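Local coordinates for T-lymphoma invasion and metastasis-inducing protein 1 (PDB 4K2P) that probably binds phosphoinositides and protein partners such as Par-3 through its PH-CC-Ex region, consistent with a signalling role at tight junctions, at residues 18-23 / 28-33. The protein carries 5 engineered substitutions. Residues are numbered along the deposited sequence; the frame is centred on the assembly and turned at random. Where two conformers were deposited one is given.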
loop_
_atom_site.group_PDB
_atom_site.type_symbol
_atom_site.label_atom_id
_atom_site.label_comp_id
_atom_site.label_asym_id
_atom_site.label_seq_id
_atom_site.Cartn_x
_atom_site.Cartn_y
_atom_site.Cartn_z
ATOM N N ASN A 18 3.097 13.660 7.141
ATOM C CA ASN A 18 3.528 13.123 5.844
ATOM C C ASN A 18 4.803 12.302 6.003
ATOM O O ASN A 18 5.697 12.681 6.746
ATOM C CB ASN A 18 3.740 14.239 4.830
ATOM C CG ASN A 18 2.461 14.983 4.515
ATOM O OD1 ASN A 18 1.371 14.439 4.632
ATOM N ND2 ASN A 18 2.595 16.223 4.078
ATOM N N PHE A 19 4.876 11.178 5.300
ATOM C CA PHE A 19 5.929 10.196 5.523
ATOM C C PHE A 19 6.793 9.955 4.273
ATOM O O PHE A 19 8.013 10.119 4.317
ATOM C CB PHE A 19 5.304 8.889 6.007
ATOM C CG PHE A 19 6.307 7.850 6.407
ATOM C CD1 PHE A 19 7.370 8.178 7.233
ATOM C CD2 PHE A 19 6.173 6.540 5.983
ATOM C CE1 PHE A 19 8.295 7.226 7.604
ATOM C CE2 PHE A 19 7.089 5.585 6.355
ATOM C CZ PHE A 19 8.153 5.925 7.167
ATOM N N LEU A 20 6.157 9.551 3.178
ATOM C CA LEU A 20 6.823 9.411 1.881
ATOM C C LEU A 20 6.062 10.253 0.863
ATOM O O LEU A 20 4.858 10.458 1.006
ATOM C CB LEU A 20 6.880 7.950 1.440
ATOM C CG LEU A 20 7.588 7.013 2.414
ATOM C CD1 LEU A 20 7.373 5.563 2.051
ATOM C CD2 LEU A 20 9.084 7.337 2.458
ATOM N N VAL A 21 6.770 10.734 -0.155
ATOM C CA VAL A 21 6.209 11.636 -1.153
ATOM C C VAL A 21 6.646 11.222 -2.554
ATOM O O VAL A 21 7.837 10.991 -2.799
ATOM C CB VAL A 21 6.641 13.099 -0.920
ATOM C CG1 VAL A 21 6.089 13.998 -2.015
ATOM C CG2 VAL A 21 6.151 13.592 0.423
ATOM N N HIS A 22 5.688 11.130 -3.474
ATOM C CA HIS A 22 5.997 10.768 -4.851
ATOM C C HIS A 22 6.405 12.017 -5.628
ATOM O O HIS A 22 5.809 13.082 -5.499
ATOM C CB HIS A 22 4.811 10.045 -5.516
ATOM C CG HIS A 22 3.710 10.945 -5.990
ATOM N ND1 HIS A 22 3.124 11.901 -5.189
ATOM C CD2 HIS A 22 3.062 11.004 -7.178
ATOM C CE1 HIS A 22 2.176 12.524 -5.870
ATOM N NE2 HIS A 22 2.118 11.996 -7.079
ATOM N N LYS A 23 7.463 11.853 -6.412
ATOM C CA LYS A 23 8.088 12.907 -7.195
ATOM C C LYS A 23 8.173 12.454 -8.648
ATOM O O LYS A 23 7.972 11.278 -8.947
ATOM C CB LYS A 23 9.486 13.230 -6.653
ATOM C CG LYS A 23 9.520 13.688 -5.208
ATOM C CD LYS A 23 8.868 15.050 -5.061
ATOM C CE LYS A 23 9.153 15.664 -3.706
ATOM N NZ LYS A 23 10.534 16.213 -3.626
ATOM N N VAL A 28 10.336 7.975 -5.270
ATOM C CA VAL A 28 9.801 8.200 -3.939
ATOM C C VAL A 28 10.891 8.874 -3.114
ATOM O O VAL A 28 12.061 8.523 -3.247
ATOM C CB VAL A 28 9.355 6.897 -3.261
ATOM C CG1 VAL A 28 8.804 7.191 -1.883
ATOM C CG2 VAL A 28 8.299 6.199 -4.106
ATOM N N GLU A 29 10.515 9.843 -2.287
ATOM C CA GLU A 29 11.450 10.491 -1.366
ATOM C C GLU A 29 10.830 10.575 0.020
ATOM O O GLU A 29 9.610 10.572 0.165
ATOM C CB GLU A 29 11.828 11.888 -1.844
ATOM C CG GLU A 29 12.725 11.896 -3.070
ATOM C CD GLU A 29 13.076 13.299 -3.505
ATOM O OE1 GLU A 29 12.654 14.252 -2.814
ATOM O OE2 GLU A 29 13.761 13.452 -4.539
ATOM N N SER A 30 11.669 10.653 1.042
ATOM C CA SER A 30 11.179 10.887 2.388
ATOM C C SER A 30 10.659 12.306 2.527
ATOM O O SER A 30 11.177 13.228 1.902
ATOM C CB SER A 30 12.278 10.636 3.418
ATOM O OG SER A 30 12.405 9.252 3.675
ATOM N N ALA A 31 9.631 12.473 3.350
ATOM C CA ALA A 31 9.088 13.789 3.639
ATOM C C ALA A 31 10.072 14.521 4.538
ATOM O O ALA A 31 10.885 13.891 5.210
ATOM C CB ALA A 31 7.733 13.685 4.305
ATOM N N THR A 32 10.013 15.849 4.519
ATOM C CA THR A 32 10.834 16.683 5.391
ATOM C C THR A 32 10.641 16.296 6.857
ATOM O O THR A 32 9.561 15.848 7.251
ATOM C CB THR A 32 10.488 18.176 5.205
ATOM O OG1 THR A 32 10.648 18.537 3.829
ATOM C CG2 THR A 32 11.378 19.064 6.058
ATOM N N ARG A 33 11.697 16.447 7.655
ATOM C CA ARG A 33 11.588 16.321 9.105
ATOM C C ARG A 33 10.618 17.382 9.597
ATOM O O ARG A 33 10.777 18.560 9.280
ATOM C CB ARG A 33 12.952 16.472 9.781
HETATM O O HOH W 1 8.152 12.854 7.731
#
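Val21 and Glu29 form the hydrogen-bonded pair of this antiparallel hairpin, which joins strands 10-23 and 27-30 of the PH domain. Val21 N donates to Glu29 O at 2.9 Å, nearly in line with the carbonyl bond, and Glu29 N returns a bond to Val21 O at 3.0 Å. Leu20 CA and Val28 CA add CA-H...O contacts to the same two oxygens. Beyond the pair, Ala31 N reaches Phe19 O at 3.0 Å from well above the carbonyl plane, 50° out of it. There Phe19 and Leu20 face Ala98 of strand 98-102, a further neighbour in the sheet, in a classic beta bulge. Past this last direct bond, a water donates to Asn18 O and, weakly, to Thr32 O.

The side chains of Lys23 and Glu29 cross at about a right angle. Lys23 already leans toward the partner strand, and the bend at chi4 (77°) swings NZ onto Glu29 OE1 at 3.0 Å, above the carboxylate plane. With an alanine here, the Lys23 ammonium would probably lose this mate and its chain would be likelier to turn. Leu20 CB rests on Val28 CG1 at 3.9 Å, and both residues pack against Leu228 of helix 219-228 and helix 233-241, while Val28 O accepts from Arg227. The chemistry thus implies a hairpin paired mainly through its backbone, with a salt bridge near the turn and an apolar patch joining it to these helices.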